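Long-range contact in UDP-glucose 6-dehydrogenase (Pyrobaculum islandicum, PDB 3VTF), which probably oxidises UDP-glucose to UDP-glucuronate in two steps, using two molecules of NAD(+): residues A[186-197]-A[212-221]. Numbering follows the deposited sequence.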
loop_
_atom_site.group_PDB
_atom_site.type_symbol
_atom_site.label_atom_id
_atom_site.label_comp_id
_atom_site.label_asym_id
_atom_site.label_seq_id
_atom_site.Cartn_x
_atom_site.Cartn_y
_atom_site.Cartn_z
ATOM N N PHE A 186 -15.054 -14.175 10.435
ATOM C CA PHE A 186 -16.509 -14.232 10.221
ATOM C C PHE A 186 -17.258 -13.415 11.356
ATOM O O PHE A 186 -18.114 -12.558 11.087
ATOM C CB PHE A 186 -17.048 -15.680 10.140
ATOM C CG PHE A 186 -18.591 -15.719 10.043
ATOM C CD1 PHE A 186 -19.209 -15.584 8.808
ATOM C CD2 PHE A 186 -19.409 -15.742 11.203
ATOM C CE1 PHE A 186 -20.592 -15.504 8.684
ATOM C CE2 PHE A 186 -20.804 -15.624 11.099
ATOM C CZ PHE A 186 -21.428 -15.535 9.830
ATOM N N PHE A 187 -16.930 -13.712 12.618
ATOM C CA PHE A 187 -17.637 -13.078 13.785
ATOM C C PHE A 187 -17.216 -11.692 14.070
ATOM O O PHE A 187 -18.026 -10.897 14.482
ATOM C CB PHE A 187 -17.494 -13.931 15.032
ATOM C CG PHE A 187 -18.235 -15.236 14.913
ATOM C CD1 PHE A 187 -19.624 -15.248 14.839
ATOM C CD2 PHE A 187 -17.552 -16.449 14.895
ATOM C CE1 PHE A 187 -20.319 -16.468 14.734
ATOM C CE2 PHE A 187 -18.220 -17.670 14.791
ATOM C CZ PHE A 187 -19.605 -17.679 14.701
ATOM N N LYS A 188 -15.981 -11.378 13.724
ATOM C CA LYS A 188 -15.472 -10.034 13.957
ATOM C C LYS A 188 -14.818 -9.477 12.677
ATOM O O LYS A 188 -13.655 -9.146 12.688
ATOM C CB LYS A 188 -14.458 -10.026 15.119
ATOM C CG LYS A 188 -14.942 -10.572 16.468
ATOM C CD LYS A 188 -13.698 -10.794 17.382
ATOM C CE LYS A 188 -13.985 -11.316 18.784
ATOM N NZ LYS A 188 -15.083 -10.563 19.396
ATOM N N PRO A 189 -15.619 -9.242 11.620
ATOM C CA PRO A 189 -15.051 -8.716 10.359
ATOM C C PRO A 189 -14.632 -7.250 10.547
ATOM O O PRO A 189 -15.228 -6.541 11.363
ATOM C CB PRO A 189 -16.223 -8.777 9.402
ATOM C CG PRO A 189 -17.427 -8.589 10.278
ATOM C CD PRO A 189 -17.072 -9.449 11.526
ATOM N N ASP A 190 -13.660 -6.767 9.774
ATOM C CA ASP A 190 -13.340 -5.336 9.822
ATOM C C ASP A 190 -14.470 -4.547 9.241
ATOM O O ASP A 190 -14.698 -3.439 9.635
ATOM C CB ASP A 190 -12.084 -5.162 8.924
ATOM C CG ASP A 190 -10.814 -5.748 9.542
ATOM O OD1 ASP A 190 -10.808 -6.021 10.777
ATOM O OD2 ASP A 190 -9.814 -5.957 8.798
ATOM N N ARG A 191 -15.180 -5.064 8.210
ATOM C CA ARG A 191 -16.316 -4.342 7.662
ATOM C C ARG A 191 -17.150 -5.377 6.845
ATOM O O ARG A 191 -16.658 -6.460 6.551
ATOM C CB ARG A 191 -15.950 -3.150 6.773
ATOM C CG ARG A 191 -15.375 -3.452 5.383
ATOM C CD ARG A 191 -14.016 -4.161 5.570
ATOM N NE ARG A 191 -13.195 -3.961 4.327
ATOM C CZ ARG A 191 -12.310 -4.840 3.847
ATOM N NH1 ARG A 191 -12.093 -6.051 4.432
ATOM N NH2 ARG A 191 -11.643 -4.503 2.728
ATOM N N ILE A 192 -18.423 -5.078 6.651
ATOM C CA ILE A 192 -19.332 -5.890 5.831
ATOM C C ILE A 192 -19.739 -5.066 4.642
ATOM O O ILE A 192 -20.185 -3.882 4.796
ATOM C CB ILE A 192 -20.584 -6.284 6.690
ATOM C CG1 ILE A 192 -20.166 -7.328 7.709
ATOM C CG2 ILE A 192 -21.679 -6.884 5.773
ATOM C CD1 ILE A 192 -21.227 -7.526 8.805
ATOM N N VAL A 193 -19.536 -5.594 3.419
ATOM C CA VAL A 193 -19.828 -4.837 2.237
ATOM C C VAL A 193 -21.044 -5.487 1.560
ATOM O O VAL A 193 -21.039 -6.698 1.257
ATOM C CB VAL A 193 -18.627 -4.908 1.257
ATOM C CG1 VAL A 193 -18.987 -4.225 -0.072
ATOM C CG2 VAL A 193 -17.426 -4.175 1.891
ATOM N N ILE A 194 -22.086 -4.702 1.364
ATOM C CA ILE A 194 -23.314 -5.187 0.761
ATOM C C ILE A 194 -23.553 -4.405 -0.517
ATOM O O ILE A 194 -23.872 -3.239 -0.473
ATOM C CB ILE A 194 -24.510 -4.978 1.717
ATOM C CG1 ILE A 194 -24.386 -5.858 2.952
ATOM C CG2 ILE A 194 -25.824 -5.272 1.024
ATOM C CD1 ILE A 194 -25.119 -5.325 4.151
ATOM N N GLY A 195 -23.403 -5.051 -1.659
ATOM C CA GLY A 195 -23.731 -4.406 -2.908
ATOM C C GLY A 195 -25.088 -4.890 -3.357
ATOM O O GLY A 195 -25.182 -5.876 -4.050
ATOM N N ALA A 196 -26.123 -4.159 -2.966
ATOM C CA ALA A 196 -27.493 -4.592 -3.146
ATOM C C ALA A 196 -28.031 -4.185 -4.493
ATOM O O ALA A 196 -27.844 -3.068 -4.915
ATOM C CB ALA A 196 -28.375 -4.040 -2.044
ATOM N N GLY A 197 -28.696 -5.113 -5.161
ATOM C CA GLY A 197 -29.307 -4.790 -6.435
ATOM C C GLY A 197 -30.585 -3.955 -6.184
ATOM O O GLY A 197 -31.018 -3.277 -7.070
ATOM N N VAL A 212 -23.857 -8.748 14.137
ATOM C CA VAL A 212 -22.401 -8.631 13.985
ATOM C C VAL A 212 -22.012 -7.197 14.199
ATOM O O VAL A 212 -22.545 -6.326 13.531
ATOM C CB VAL A 212 -21.898 -9.139 12.617
ATOM C CG1 VAL A 212 -20.345 -9.030 12.542
ATOM C CG2 VAL A 212 -22.347 -10.599 12.446
ATOM N N ASP A 213 -21.131 -6.928 15.179
ATOM C CA ASP A 213 -20.771 -5.534 15.473
ATOM C C ASP A 213 -19.631 -5.069 14.542
ATOM O O ASP A 213 -18.446 -5.206 14.853
ATOM C CB ASP A 213 -20.371 -5.422 16.955
ATOM C CG ASP A 213 -19.955 -4.020 17.338
ATOM O OD1 ASP A 213 -20.485 -3.024 16.821
ATOM O OD2 ASP A 213 -19.006 -3.925 18.116
ATOM N N ALA A 214 -19.975 -4.502 13.379
ATOM C CA ALA A 214 -18.901 -4.067 12.426
ATOM C C ALA A 214 -19.552 -3.028 11.521
ATOM O O ALA A 214 -20.759 -3.122 11.300
ATOM C CB ALA A 214 -18.444 -5.340 11.638
ATOM N N PRO A 215 -18.794 -2.080 10.959
ATOM C CA PRO A 215 -19.335 -1.151 9.954
ATOM C C PRO A 215 -19.931 -1.906 8.710
ATOM O O PRO A 215 -19.327 -2.902 8.251
ATOM C CB PRO A 215 -18.130 -0.261 9.550
ATOM C CG PRO A 215 -16.958 -0.811 10.227
ATOM C CD PRO A 215 -17.364 -1.812 11.275
ATOM N N LYS A 216 -21.135 -1.499 8.288
ATOM C CA LYS A 216 -21.848 -2.153 7.150
ATOM C C LYS A 216 -21.983 -1.102 6.084
ATOM O O LYS A 216 -22.479 -0.050 6.353
ATOM C CB LYS A 216 -23.213 -2.603 7.614
ATOM C CG LYS A 216 -23.046 -3.843 8.513
ATOM C CD LYS A 216 -23.900 -3.781 9.792
ATOM C CE LYS A 216 -23.639 -5.067 10.639
ATOM N NZ LYS A 216 -24.494 -5.037 11.909
ATOM N N LEU A 217 -21.424 -1.328 4.919
ATOM C CA LEU A 217 -21.454 -0.358 3.866
ATOM C C LEU A 217 -22.304 -0.842 2.715
ATOM O O LEU A 217 -21.965 -1.849 2.041
ATOM C CB LEU A 217 -20.036 -0.076 3.315
ATOM C CG LEU A 217 -19.084 0.723 4.221
ATOM C CD1 LEU A 217 -18.845 0.039 5.545
ATOM C CD2 LEU A 217 -17.715 0.776 3.521
ATOM N N VAL A 218 -23.357 -0.105 2.404
ATOM C CA VAL A 218 -24.259 -0.521 1.373
ATOM C C VAL A 218 -23.882 0.269 0.127
ATOM O O VAL A 218 -23.689 1.498 0.186
ATOM C CB VAL A 218 -25.753 -0.195 1.773
ATOM C CG1 VAL A 218 -26.690 -0.371 0.561
ATOM C CG2 VAL A 218 -26.153 -1.065 2.985
ATOM N N MET A 219 -23.721 -0.383 -1.001
ATOM C CA MET A 219 -23.236 0.288 -2.208
ATOM C C MET A 219 -23.749 -0.460 -3.432
ATOM O O MET A 219 -24.449 -1.411 -3.279
ATOM C CB MET A 219 -21.705 0.377 -2.208
ATOM C CG MET A 219 -21.001 -0.960 -2.235
ATOM S SD MET A 219 -19.204 -0.843 -2.048
ATOM C CE MET A 219 -19.015 -0.185 -0.412
ATOM N N LYS A 220 -23.434 -0.022 -4.637
ATOM C CA LYS A 220 -23.837 -0.767 -5.835
ATOM C C LYS A 220 -23.155 -2.133 -5.943
ATOM O O LYS A 220 -22.049 -2.301 -5.470
ATOM C CB LYS A 220 -23.512 0.023 -7.088
ATOM C CG LYS A 220 -23.928 1.478 -7.081
ATOM C CD LYS A 220 -23.647 2.097 -8.436
ATOM C CE LYS A 220 -24.255 3.474 -8.588
ATOM N NZ LYS A 220 -23.743 4.091 -9.837
ATOM N N PRO A 221 -23.786 -3.089 -6.621
ATOM C CA PRO A 221 -23.204 -4.420 -6.745
ATOM C C PRO A 221 -21.828 -4.360 -7.425
ATOM O O PRO A 221 -20.931 -5.047 -6.997
ATOM C CB PRO A 221 -24.226 -5.155 -7.606
ATOM C CG PRO A 221 -25.514 -4.563 -7.186
ATOM C CD PRO A 221 -25.196 -3.095 -7.047
HETATM O O HOH W 1 -15.965 -6.657 14.104
#
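The side chains of I192 and K216 run alongside each other on the same face of two neighbouring parallel strands, I192 CD1 resting 3.9 Å from K216 CE. The aliphatic part of K216 flanks I192, while its NZ runs on to the carbonyl oxygens of V212 and Y209. Ahead of strand 216-219, the side chain of V212 points toward the loop that leads into strand 192-196; with chi1 at -178°, its CG1 stands opposite the backbone N and presses on P189 CD at a tight 3.5 Å. The proline CG also meets the A214 methyl, and one water donates to both P189 O and D213 O. On the other face, beneath helix 221-251, the side chains of V193 and M219 cross at an angle, V193 CG1 lying 3.9 Å from M219 SD. Between these two layers the backbones are joined by nearly straight bonds, I192 N to P215 O (2.8 Å), L217 N to I192 O and I194 N to L217 O, then a more bent one from M219 N to I194 O. R191 makes a cation-pi contact with F176 and bonds through NE to A262 O of the second subunit. Strand 192-196, helix 199-208 and strand 216-219, outermost in this chain's sheet, form a beta-alpha-beta crossover extending the NAD-binding domain.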